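Local coordinates for protein lasso peptide isopeptidase AtxE2 (PDB 5TXE) that hydrolyses the isopeptide bond of the threaded lasso peptides astexin-2 and astexin-3, converting them to linear peptides, at residues Y633-E636 against W641-A644; G446-E451 against T524-G529; L603-D608 against Y650-D655; R120-G125 against R220-E225; P616-L621 against V628-Y633. The protein carries 1 engineered substitution. All coordinates share one frame; numbering follows the deposited sequence.

How the interactions relate
Interactions 1, 2, 3 and 5 belong to the alpha/beta-hydrolase part of the chain, while interaction 4 joins two loops beside the bound lasso peptide. Interaction 2 contains the nucleophile position, Ala527 in this variant; interaction 1 ties the ends of the loop that carries His638, and their centres are about 16 Å apart. Interactions 1, 3 and 5 are linked through Tyr633, whose OH lies 2.7 Å from Gln605 OE1. Interaction 3 also meets interaction 2, where Asp450 lies beside Tyr650, probably hydrogen-bonded. Interaction 4 approaches interaction 1 through Gly125 and Trp641; its centre is about 23 Å from that of interaction 2, with the peptide touching residues of both.

Interaction 1: Y633-E636 against W641-A644; sequences YPNE and WQPA
Glu636 turns its carboxylate so that each oxygen meets one backbone N-H of the opposite segment: OE1 takes Trp641 N at 3.0 Å and OE2 takes Gln642 N at 3.2 Å, both on syn lone pairs. A bend at chi2 (-67°) folds the glutamate chain round to these two amides, and His645 ND1 makes a further hydrogen bond to OE2. The carboxylate stands 61° from the indole plane of Trp641. Over the centre of that indole lies CG of Gln642, 3.5 Å above one face, so the two consecutive side chains pack on each other and both reach the carbonyl of Asn635. Trp641 NE1 meets Asn635 O at 3.0 Å in the carbonyl plane; Gln642 NE2 comes to the same oxygen at 3.1 Å from above that plane. Asn635, a residue that readily adopts left-handed backbone angles, makes the turn and lays its own ND2 at the indole edge. Gln642 OE1 binds Asn82. Because Gln642 is the N-cap of helix 643-662, the acid sits where a helix start would favour negative charge. This is the loop following the last strand of the alpha/beta-hydrolase sheet, carrying His638, probably the histidine of the charge relay.

Interaction 2: G446-E451 against T524-G529; sequences GGTGDE and TGLADG. Engineered in segment 524-529: Ala527 (natural residue Ser).
Two flat groups, the peptide unit joining Thr448 to Gly449 and the carboxylate of Glu451, border the branched end of Leu526. Leu526 CD2 stands over the peptide plane toward its oxygen rim, 3.8 Å from Thr448 O and 4.0 Å from Gly449 CA. The other methyl, CD1, sits off the rim of the carboxylate on its CG side, against the aliphatic stem. There Glu451 CG and Leu526 CD1 are 3.2 Å apart, unusually close and perhaps a sign of uncertainty in the model. Swung off the backbone nitrogen, Leu526 extends from its loop toward the turn. Its chi2 of 149° departs from the usual staggered values.

The arrangement depends on the type II turn from Gly447 to Asp450. Gly449 adopts positive phi there, and any CB would run into Leu526 CD1. Thr448 OG1 binds Tyr438 N, connecting the turn to the residue that stabilises the alkoxide intermediate, and the Glu451 carboxylate pairs through OE1 with Lys640.

Leu526 precedes Ala527, the engineered replacement for the nucleophilic serine. Ala527 keeps a strained backbone (62/-120°) at the N-cap of helix 528-539. In the sequence around it, Gly525 and Gly529 avoid side chains that would crowd the sharp bend. Strand, tight turn and helix together form the nucleophile elbow of the alpha/beta hydrolases.

Interaction 3: L603-D608 against Y650-D655; sequences LIQSAD and YNRTID
Arg652 reaches from its helix toward Gln605 and Leu603 on strand 602-607, and can be followed atom by atom. Arg652 CB passes 3.9 Å from Gln605 OE1. Arg652 CG, trans to the main-chain nitrogen, lies 4.1 Å from Leu603 CD2, a plain apolar touch that suits a long aliphatic shank beside a leucine. Arg652 CD is 3.6 Å from Gln605 OE1, and a bend at chi3 (-79°) brings the guanidinium edge-on to the same amide oxygen. There Arg652 NH1 gives a hydrogen bond to Gln605 OE1 of 3.0 Å. The oxygen lies at the guanidinium edge, near its plane, whereas the amide is turned 90° to it, so the two flat groups meet perpendicularly.

Gln605 suits this buried spot because its amide both accepts and donates. OE1 also receives a hydrogen bond from Tyr633 OH, and NE2 donates to Val649 O of the helix. Together with the bond from Arg652, these fix the rotation of the amide. Gln605 NE2 further lies 2.9 Å from Thr653 OG1, a close neighbour whose hydroxyl makes a weak bond to Val649 O.

The axes of strand segment 603-607 and helix segment 650-655 run almost exactly antiparallel (174°), 10.3 Å apart at closest approach. Alternation along the strand turns Leu603 and Gln605 to the helix. Beyond Arg652 lies helix 672-684, with Gln674 and Trp678 against its side chain, and Ile631 of the adjacent strand 628-633 completes the wall on which the arginine rests.

Interaction 4: R120-G125 against R220-E225; sequences RNAPSG and RPRVLE
Arg120 and Arg222 both belong to extended loops, and the closest alpha carbons, those of Arg120 and Val223, remain 7.3 Å apart. One water spans this gap: it accepts from Arg120 N at 2.8 Å and donates to Val223 O at 2.7 Å, so two backbone groups are satisfied without direct contact. Further along, the long side chain of Arg222 closes the distance. Bends at chi2 and chi3 lay its guanidinium against the neighbouring backbone, with Asn121 CA and Ala122 N over one face. Arg222 NH1 comes 3.8 Å from Ala122 CB; alanine is small enough to allow the approach. Arg222 NH2 reaches to 2.7 Å from Asn121 OD1, the amide plane standing 75° from the guanidinium. Tyr118 gives Arg222 a cation-pi partner.

The other end of the Asn121 amide, ND2, donates to the backbone of the bound peptide, and the side chain lies near Trp116, which binds astexin-3. A primary amide suits this place because it can present an oxygen to one side and an N-H to the other. The positive charge close to OD1 would be expected to polarise the amide and make ND2 a somewhat better donor to the lasso peptide.

Interaction 5: P616-L621 against V628-Y633; sequences PGFTAL and VELIIY
Phe618 points its ring directly away from its own main-chain nitrogen (chi1 177°), and its torsions turn the CD1-CE1 edge of the ring toward Val628 and Leu630. Val628 answers with a chi1 of 64°, which points CG2 away from its backbone N and splits its two methyls between the partners. Val628 CG2 lies 3.8 Å from Phe618 CD1, while Val628 CG1 lies 3.8 Å from Leu621 CB and equally near the phenyl rim. Leu630 also meets the ring: its CB is 3.8 Å from Phe618 CE1, and CD2 comes over one ring face. Leu621 and Val628 meet at about a right angle.

No hydrogen bond crosses this interface; apart from a brush with the strand backbone it is hydrocarbon on hydrocarbon. A beta-branched valine suits a strand, and its forked end fills the angle between phenylalanine and leucine one helical turn apart. The phenyl ring supplies a broad surface that spans two residues of the strand, since Val628 and Leu630, being two apart, point to the same side.

The helix and strand segments cross at -145°, with a closest approach of 9.0 Å. Strand 628-633 lies at the edge of the central mixed sheet, parallel to strand 602-607, and helix 615-623 forms part of the beta-alpha-beta crossover between them. Leu630 packs also on Ile604 of that neighbour. Residues of the alternate set serve the other face of the sheet: Ile631 and Tyr633 lean on helix 643-662, and Glu629 forms a salt bridge with Arg677 of helix 672-684, so the edge strand is covered by helices on both faces.

Interaction 1: Y633-E636 against W641-A644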
# COMPACT_ATOMS: atom_id res chain seq x y z
N TYR A 633 14.56 6.32 -13.19
CA TYR A 633 15.07 6.82 -11.90
C TYR A 633 16.03 5.83 -11.25
O TYR A 633 15.69 4.65 -11.08
CB TYR A 633 13.86 7.06 -10.96
CG TYR A 633 12.93 8.18 -11.38
CD1 TYR A 633 11.91 8.00 -12.30
CD2 TYR A 633 13.07 9.42 -10.87
CE1 TYR A 633 11.09 9.03 -12.70
CE2 TYR A 633 12.27 10.46 -11.27
CZ TYR A 633 11.27 10.27 -12.18
OH TYR A 633 10.45 11.37 -12.49
N PRO A 634 17.20 6.30 -10.81
CA PRO A 634 18.18 5.39 -10.25
C PRO A 634 17.91 4.93 -8.83
O PRO A 634 17.36 5.69 -8.01
CB PRO A 634 19.48 6.19 -10.27
CG PRO A 634 18.99 7.62 -10.12
CD PRO A 634 17.70 7.67 -10.88
N ASN A 635 18.33 3.70 -8.54
CA ASN A 635 18.19 3.11 -7.23
C ASN A 635 16.73 3.25 -6.67
O ASN A 635 16.52 3.70 -5.54
CB ASN A 635 19.20 3.73 -6.26
CG ASN A 635 19.26 2.97 -4.95
OD1 ASN A 635 18.89 1.82 -4.90
ND2 ASN A 635 19.62 3.63 -3.88
N GLU A 636 15.75 2.82 -7.47
CA GLU A 636 14.38 2.92 -7.10
C GLU A 636 13.73 1.55 -7.19
O GLU A 636 14.32 0.61 -7.64
CB GLU A 636 13.64 3.86 -8.00
CG GLU A 636 13.77 5.31 -7.60
CD GLU A 636 13.08 5.61 -6.28
OE1 GLU A 636 12.47 4.69 -5.71
OE2 GLU A 636 13.19 6.78 -5.80
N TRP A 641 10.76 5.58 -3.38
CA TRP A 641 11.00 5.90 -1.98
C TRP A 641 11.75 7.22 -1.80
O TRP A 641 11.71 7.81 -0.71
CB TRP A 641 11.77 4.74 -1.34
CG TRP A 641 13.14 4.54 -1.83
CD1 TRP A 641 13.51 3.89 -2.94
CD2 TRP A 641 14.38 4.92 -1.14
NE1 TRP A 641 14.91 3.88 -3.04
CE2 TRP A 641 15.45 4.52 -1.95
CE3 TRP A 641 14.67 5.58 0.05
CZ2 TRP A 641 16.79 4.73 -1.60
CZ3 TRP A 641 16.01 5.81 0.39
CH2 TRP A 641 17.05 5.37 -0.43
N GLN A 642 12.43 7.72 -2.85
CA GLN A 642 13.27 8.91 -2.68
C GLN A 642 12.46 10.18 -2.92
O GLN A 642 11.82 10.33 -3.95
CB GLN A 642 14.50 8.89 -3.59
CG GLN A 642 15.39 7.67 -3.42
CD GLN A 642 16.67 7.76 -4.23
OE1 GLN A 642 17.29 8.79 -4.32
NE2 GLN A 642 17.03 6.68 -4.85
N PRO A 643 12.41 11.06 -1.92
CA PRO A 643 11.53 12.22 -2.01
C PRO A 643 11.75 13.10 -3.23
O PRO A 643 10.76 13.61 -3.79
CB PRO A 643 11.83 12.99 -0.75
CG PRO A 643 12.25 11.91 0.23
CD PRO A 643 13.06 10.98 -0.60
N ALA A 644 13.01 13.31 -3.65
CA ALA A 644 13.25 14.15 -4.83
C ALA A 644 12.65 13.50 -6.05
O ALA A 644 12.10 14.16 -6.93
CB ALA A 644 14.74 14.38 -5.04

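Interaction 2: G446-E451 against T524-G529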
# COMPACT_ATOMS: atom_id res chain seq x y z
N GLY A 446 -1.49 10.22 -3.56
CA GLY A 446 -0.96 9.95 -4.91
C GLY A 446 -1.53 8.70 -5.55
O GLY A 446 -1.00 8.19 -6.54
N GLY A 447 -2.63 8.20 -5.00
CA GLY A 447 -3.20 6.94 -5.48
C GLY A 447 -2.27 5.82 -5.12
O GLY A 447 -1.38 6.00 -4.29
N THR A 448 -2.43 4.65 -5.72
CA THR A 448 -1.63 3.52 -5.28
C THR A 448 -0.19 3.79 -5.60
O THR A 448 0.16 4.22 -6.71
CB THR A 448 -2.08 2.24 -5.99
OG1 THR A 448 -3.47 2.04 -5.71
CG2 THR A 448 -1.32 1.07 -5.49
N GLY A 449 0.65 3.57 -4.62
CA GLY A 449 2.09 3.83 -4.77
C GLY A 449 2.53 5.26 -4.66
O GLY A 449 3.70 5.57 -4.79
N ASP A 450 1.59 6.14 -4.40
CA ASP A 450 1.86 7.57 -4.25
C ASP A 450 2.65 8.16 -5.43
O ASP A 450 3.76 8.67 -5.27
CB ASP A 450 2.55 7.87 -2.89
CG ASP A 450 2.62 9.40 -2.60
OD1 ASP A 450 2.12 10.17 -3.49
OD2 ASP A 450 3.22 9.81 -1.57
N GLU A 451 2.05 8.09 -6.62
CA GLU A 451 2.72 8.47 -7.86
C GLU A 451 2.00 9.62 -8.57
O GLU A 451 2.60 10.28 -9.43
CB GLU A 451 2.58 7.35 -8.89
CG GLU A 451 3.65 6.35 -9.10
CD GLU A 451 5.05 6.88 -9.44
OE1 GLU A 451 5.56 6.81 -10.65
OE2 GLU A 451 5.67 7.20 -8.40
N THR A 524 -3.83 7.29 -15.41
CA THR A 524 -2.59 6.98 -14.75
C THR A 524 -2.71 5.59 -14.13
O THR A 524 -3.78 5.13 -13.85
CB THR A 524 -2.22 7.95 -13.62
OG1 THR A 524 -3.14 7.85 -12.54
CG2 THR A 524 -2.21 9.35 -14.09
N GLY A 525 -1.58 4.93 -13.93
CA GLY A 525 -1.57 3.68 -13.19
C GLY A 525 -0.19 3.24 -12.71
O GLY A 525 0.82 3.53 -13.34
N LEU A 526 -0.19 2.58 -11.56
CA LEU A 526 0.95 1.91 -11.00
C LEU A 526 0.47 0.55 -10.50
O LEU A 526 -0.64 0.40 -10.00
CB LEU A 526 1.52 2.73 -9.85
CG LEU A 526 2.68 2.09 -9.09
CD1 LEU A 526 3.61 3.19 -8.59
CD2 LEU A 526 2.20 1.28 -7.89
N ALA A 527 1.32 -0.46 -10.66
CA ALA A 527 1.02 -1.83 -10.23
C ALA A 527 -0.20 -2.37 -10.99
O ALA A 527 -0.21 -2.33 -12.21
CB ALA A 527 0.86 -1.88 -8.71
N ASP A 528 -1.27 -2.74 -10.31
CA ASP A 528 -2.41 -3.30 -11.00
C ASP A 528 -3.04 -2.25 -11.90
O ASP A 528 -3.50 -2.55 -12.95
CB ASP A 528 -3.41 -3.94 -10.04
CG ASP A 528 -4.41 -4.86 -10.78
OD1 ASP A 528 -3.93 -5.82 -11.40
OD2 ASP A 528 -5.63 -4.56 -10.81
N GLY A 529 -2.91 -0.99 -11.54
CA GLY A 529 -3.36 0.09 -12.36
C GLY A 529 -2.55 0.27 -13.61
O GLY A 529 -3.09 0.77 -14.59

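Interaction 3: L603-D608 against Y650-D655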
# COMPACT_ATOMS: atom_id res chain seq x y z
N LEU A 603 3.52 8.46 -21.16
CA LEU A 603 4.69 8.71 -20.37
C LEU A 603 4.92 7.58 -19.40
O LEU A 603 4.01 7.26 -18.63
CB LEU A 603 4.55 10.00 -19.63
CG LEU A 603 5.68 10.33 -18.67
CD1 LEU A 603 6.95 10.64 -19.40
CD2 LEU A 603 5.30 11.57 -17.89
N ILE A 604 6.13 7.00 -19.39
CA ILE A 604 6.48 5.95 -18.42
C ILE A 604 7.55 6.48 -17.46
O ILE A 604 8.65 6.88 -17.90
CB ILE A 604 7.01 4.68 -19.13
CG1 ILE A 604 6.02 4.21 -20.22
CG2 ILE A 604 7.25 3.54 -18.19
CD1 ILE A 604 6.67 3.35 -21.30
N GLN A 605 7.27 6.45 -16.17
CA GLN A 605 8.19 7.00 -15.19
C GLN A 605 8.63 5.84 -14.37
O GLN A 605 7.99 5.50 -13.35
CB GLN A 605 7.51 8.07 -14.37
CG GLN A 605 7.17 9.30 -15.20
CD GLN A 605 7.19 10.59 -14.43
OE1 GLN A 605 8.28 11.15 -14.14
NE2 GLN A 605 6.00 11.15 -14.15
N SER A 606 9.68 5.16 -14.83
CA SER A 606 10.05 3.86 -14.27
C SER A 606 11.23 3.90 -13.31
O SER A 606 12.16 4.65 -13.50
CB SER A 606 10.40 2.92 -15.45
OG SER A 606 10.67 1.61 -15.02
N ALA A 607 11.19 3.05 -12.31
CA ALA A 607 12.38 2.69 -11.54
C ALA A 607 13.36 1.97 -12.44
O ALA A 607 12.93 1.25 -13.35
CB ALA A 607 11.99 1.79 -10.40
N ASP A 608 14.66 2.19 -12.23
CA ASP A 608 15.65 1.42 -12.91
C ASP A 608 15.43 -0.06 -12.71
O ASP A 608 15.67 -0.88 -13.59
CB ASP A 608 17.10 1.81 -12.58
CG ASP A 608 17.43 1.78 -11.08
OD1 ASP A 608 16.58 1.48 -10.18
OD2 ASP A 608 18.62 2.08 -10.80
N TYR A 650 5.63 13.73 -9.64
CA TYR A 650 4.47 14.61 -9.49
C TYR A 650 4.48 15.71 -10.52
O TYR A 650 3.50 15.93 -11.24
CB TYR A 650 4.45 15.29 -8.14
CG TYR A 650 4.05 14.47 -6.92
CD1 TYR A 650 3.57 13.16 -6.99
CD2 TYR A 650 4.12 15.05 -5.66
CE1 TYR A 650 3.22 12.44 -5.84
CE2 TYR A 650 3.72 14.37 -4.51
CZ TYR A 650 3.26 13.08 -4.60
OH TYR A 650 2.86 12.50 -3.44
N ASN A 651 5.60 16.42 -10.61
CA ASN A 651 5.67 17.60 -11.48
C ASN A 651 5.64 17.27 -12.96
O ASN A 651 5.00 17.98 -13.73
CB ASN A 651 6.92 18.40 -11.21
CG ASN A 651 6.77 19.25 -9.97
OD1 ASN A 651 5.73 19.80 -9.73
ND2 ASN A 651 7.82 19.39 -9.21
N ARG A 652 6.31 16.20 -13.36
CA ARG A 652 6.29 15.86 -14.74
C ARG A 652 4.91 15.32 -15.15
O ARG A 652 4.49 15.46 -16.30
CB ARG A 652 7.39 14.85 -15.04
CG ARG A 652 7.61 14.65 -16.53
CD ARG A 652 8.70 13.60 -16.77
NE ARG A 652 10.06 14.11 -16.59
CZ ARG A 652 10.85 13.84 -15.56
NH1 ARG A 652 10.44 13.14 -14.57
NH2 ARG A 652 12.07 14.35 -15.50
N THR A 653 4.26 14.61 -14.26
CA THR A 653 2.98 14.07 -14.59
C THR A 653 1.94 15.21 -14.74
O THR A 653 1.13 15.17 -15.65
CB THR A 653 2.53 13.09 -13.52
OG1 THR A 653 3.23 11.88 -13.75
CG2 THR A 653 1.05 12.81 -13.64
N ILE A 654 2.01 16.23 -13.88
CA ILE A 654 1.16 17.42 -14.06
C ILE A 654 1.50 18.12 -15.36
O ILE A 654 0.60 18.48 -16.12
CB ILE A 654 1.28 18.37 -12.89
CG1 ILE A 654 0.63 17.74 -11.68
CG2 ILE A 654 0.60 19.69 -13.14
CD1 ILE A 654 0.97 18.42 -10.38
N ASP A 655 2.78 18.29 -15.65
CA ASP A 655 3.15 18.98 -16.86
C ASP A 655 2.62 18.20 -18.07
O ASP A 655 2.20 18.77 -19.08
CB ASP A 655 4.66 19.09 -17.02
CG ASP A 655 5.34 20.02 -16.03
OD1 ASP A 655 4.65 20.76 -15.29
OD2 ASP A 655 6.59 20.00 -15.95

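Interaction 4: R120-G125 against R220-E225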
# COMPACT_ATOMS: atom_id res chain seq x y z
N ARG A 120 14.33 -13.61 0.29
CA ARG A 120 14.03 -12.21 0.31
C ARG A 120 13.70 -11.69 -1.08
O ARG A 120 14.56 -11.57 -1.87
CB ARG A 120 15.24 -11.45 0.82
CG ARG A 120 14.91 -9.99 1.03
CD ARG A 120 15.92 -9.31 1.91
NE ARG A 120 17.06 -8.91 1.10
CZ ARG A 120 18.22 -8.51 1.63
NH1 ARG A 120 18.38 -8.47 2.96
NH2 ARG A 120 19.21 -8.15 0.82
N ASN A 121 12.44 -11.39 -1.36
CA ASN A 121 12.04 -10.95 -2.68
C ASN A 121 12.59 -9.52 -2.87
O ASN A 121 12.98 -8.88 -1.92
CB ASN A 121 10.51 -11.01 -2.78
CG ASN A 121 9.98 -10.94 -4.22
OD1 ASN A 121 10.66 -11.33 -5.17
ND2 ASN A 121 8.74 -10.44 -4.37
N ALA A 122 12.59 -9.01 -4.09
CA ALA A 122 12.90 -7.60 -4.25
C ALA A 122 11.91 -6.74 -3.40
O ALA A 122 10.76 -7.07 -3.31
CB ALA A 122 12.83 -7.20 -5.70
N PRO A 123 12.39 -5.68 -2.77
CA PRO A 123 11.53 -4.79 -2.02
C PRO A 123 10.47 -4.13 -2.90
O PRO A 123 10.76 -3.74 -4.02
CB PRO A 123 12.46 -3.72 -1.51
CG PRO A 123 13.84 -4.16 -1.77
CD PRO A 123 13.81 -5.24 -2.79
N SER A 124 9.23 -4.05 -2.41
CA SER A 124 8.19 -3.37 -3.13
C SER A 124 8.60 -1.90 -3.20
O SER A 124 8.24 -1.21 -4.13
CB SER A 124 6.86 -3.53 -2.42
OG SER A 124 6.91 -2.77 -1.21
N GLY A 125 9.34 -1.44 -2.19
CA GLY A 125 9.70 -0.04 -2.00
C GLY A 125 8.98 0.64 -0.84
O GLY A 125 9.30 1.78 -0.45
N ARG A 220 22.47 -11.49 -10.40
CA ARG A 220 23.05 -12.40 -9.43
C ARG A 220 22.00 -13.39 -8.98
O ARG A 220 20.82 -13.08 -8.96
CB ARG A 220 23.55 -11.66 -8.21
CG ARG A 220 24.69 -10.70 -8.45
CD ARG A 220 25.12 -10.00 -7.12
NE ARG A 220 25.83 -10.90 -6.19
CZ ARG A 220 27.13 -11.19 -6.28
NH1 ARG A 220 27.90 -10.67 -7.24
NH2 ARG A 220 27.69 -11.99 -5.38
N PRO A 221 22.43 -14.60 -8.61
CA PRO A 221 21.49 -15.55 -8.07
C PRO A 221 20.98 -15.00 -6.73
O PRO A 221 21.75 -14.37 -6.01
CB PRO A 221 22.32 -16.79 -7.82
CG PRO A 221 23.59 -16.60 -8.52
CD PRO A 221 23.79 -15.13 -8.57
N ARG A 222 19.71 -15.26 -6.42
CA ARG A 222 19.13 -14.95 -5.11
C ARG A 222 19.27 -16.15 -4.19
O ARG A 222 19.40 -17.31 -4.65
CB ARG A 222 17.65 -14.61 -5.29
CG ARG A 222 17.48 -13.53 -6.32
CD ARG A 222 16.59 -12.29 -6.13
NE ARG A 222 15.15 -12.52 -6.17
CZ ARG A 222 14.19 -11.65 -6.53
NH1 ARG A 222 14.42 -10.43 -7.05
NH2 ARG A 222 12.92 -12.03 -6.42
N VAL A 223 19.18 -15.89 -2.91
CA VAL A 223 19.18 -16.92 -1.91
C VAL A 223 17.81 -17.57 -1.90
O VAL A 223 16.78 -16.88 -1.76
CB VAL A 223 19.41 -16.31 -0.51
CG1 VAL A 223 19.25 -17.36 0.57
CG2 VAL A 223 20.79 -15.62 -0.43
N LEU A 224 17.79 -18.89 -1.97
CA LEU A 224 16.55 -19.69 -1.89
C LEU A 224 16.21 -20.04 -0.44
O LEU A 224 17.10 -20.35 0.35
CB LEU A 224 16.73 -21.00 -2.65
CG LEU A 224 17.09 -20.78 -4.13
CD1 LEU A 224 17.44 -22.13 -4.81
CD2 LEU A 224 15.95 -20.08 -4.87
N GLU A 225 14.93 -20.08 -0.12
CA GLU A 225 14.46 -20.81 1.06
C GLU A 225 14.92 -22.28 0.99
O GLU A 225 15.09 -22.79 -0.10
CB GLU A 225 12.94 -20.72 1.08
CG GLU A 225 12.42 -19.36 1.51
CD GLU A 225 12.81 -19.03 2.95
OE1 GLU A 225 13.26 -19.93 3.71
OE2 GLU A 225 12.66 -17.86 3.34
O HOH W 1 16.35 -14.19 -1.60

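Interaction 5: P616-L621 against V628-Y633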
# COMPACT_ATOMS: atom_id res chain seq x y z
N PRO A 616 11.45 -3.59 -24.90
CA PRO A 616 10.93 -4.01 -26.24
C PRO A 616 9.70 -3.20 -26.68
O PRO A 616 9.65 -2.68 -27.78
CB PRO A 616 10.56 -5.49 -26.03
CG PRO A 616 11.50 -5.91 -24.95
CD PRO A 616 11.65 -4.74 -24.03
N GLY A 617 8.76 -3.05 -25.77
CA GLY A 617 7.60 -2.22 -26.01
C GLY A 617 7.94 -0.81 -26.39
O GLY A 617 7.44 -0.28 -27.40
N PHE A 618 8.81 -0.20 -25.62
CA PHE A 618 9.19 1.17 -25.93
C PHE A 618 9.79 1.27 -27.33
O PHE A 618 9.52 2.18 -28.08
CB PHE A 618 10.17 1.69 -24.87
CG PHE A 618 10.68 3.06 -25.15
CD1 PHE A 618 9.96 4.17 -24.79
CD2 PHE A 618 11.87 3.24 -25.81
CE1 PHE A 618 10.42 5.43 -25.05
CE2 PHE A 618 12.34 4.51 -26.09
CZ PHE A 618 11.62 5.60 -25.68
N THR A 619 10.65 0.32 -27.68
CA THR A 619 11.38 0.39 -28.94
C THR A 619 10.42 0.19 -30.11
O THR A 619 10.56 0.86 -31.13
CB THR A 619 12.47 -0.66 -28.94
OG1 THR A 619 13.35 -0.45 -27.80
CG2 THR A 619 13.24 -0.63 -30.21
N ALA A 620 9.42 -0.68 -29.95
CA ALA A 620 8.42 -0.89 -31.02
C ALA A 620 7.59 0.36 -31.22
O ALA A 620 7.36 0.78 -32.34
CB ALA A 620 7.56 -2.09 -30.73
N LEU A 621 7.23 1.00 -30.12
CA LEU A 621 6.51 2.24 -30.19
C LEU A 621 7.28 3.34 -30.84
O LEU A 621 6.71 4.08 -31.69
CB LEU A 621 6.07 2.71 -28.81
CG LEU A 621 4.96 1.83 -28.18
CD1 LEU A 621 4.81 2.16 -26.71
CD2 LEU A 621 3.59 2.03 -28.86
N VAL A 628 5.56 8.38 -27.22
CA VAL A 628 5.90 7.69 -26.00
C VAL A 628 7.21 8.31 -25.45
O VAL A 628 8.06 8.76 -26.21
CB VAL A 628 6.10 6.21 -26.27
CG1 VAL A 628 7.28 5.98 -27.19
CG2 VAL A 628 6.33 5.40 -24.99
N GLU A 629 7.35 8.36 -24.14
CA GLU A 629 8.58 8.82 -23.49
C GLU A 629 8.75 7.99 -22.24
O GLU A 629 7.77 7.65 -21.54
CB GLU A 629 8.49 10.30 -23.13
CG GLU A 629 9.71 10.81 -22.41
CD GLU A 629 9.83 12.31 -22.40
OE1 GLU A 629 9.65 12.93 -21.32
OE2 GLU A 629 10.14 12.91 -23.45
N LEU A 630 10.01 7.64 -21.97
CA LEU A 630 10.39 6.81 -20.83
C LEU A 630 11.42 7.56 -20.00
O LEU A 630 12.42 8.09 -20.52
CB LEU A 630 10.98 5.48 -21.33
CG LEU A 630 11.75 4.57 -20.36
CD1 LEU A 630 10.83 4.06 -19.27
CD2 LEU A 630 12.31 3.36 -21.05
N ILE A 631 11.17 7.60 -18.71
CA ILE A 631 12.02 8.27 -17.78
C ILE A 631 12.53 7.21 -16.87
O ILE A 631 11.78 6.36 -16.45
CB ILE A 631 11.28 9.28 -16.91
CG1 ILE A 631 10.49 10.27 -17.76
CG2 ILE A 631 12.24 10.06 -16.01
CD1 ILE A 631 11.30 11.23 -18.67
N ILE A 632 13.81 7.25 -16.52
CA ILE A 632 14.37 6.26 -15.62
C ILE A 632 14.87 6.91 -14.35
O ILE A 632 15.60 7.89 -14.42
CB ILE A 632 15.54 5.56 -16.35
CG1 ILE A 632 14.95 4.81 -17.53
CG2 ILE A 632 16.30 4.58 -15.42
CD1 ILE A 632 15.99 4.57 -18.56
N TYR A 633 14.56 6.32 -13.19
CA TYR A 633 15.07 6.82 -11.90
C TYR A 633 16.03 5.83 -11.25
O TYR A 633 15.69 4.65 -11.08
CB TYR A 633 13.86 7.06 -10.96
CG TYR A 633 12.93 8.18 -11.38
CD1 TYR A 633 11.91 8.00 -12.30
CD2 TYR A 633 13.07 9.42 -10.87
CE1 TYR A 633 11.09 9.03 -12.70
CE2 TYR A 633 12.27 10.46 -11.27
CZ TYR A 633 11.27 10.27 -12.18
OH TYR A 633 10.45 11.37 -12.49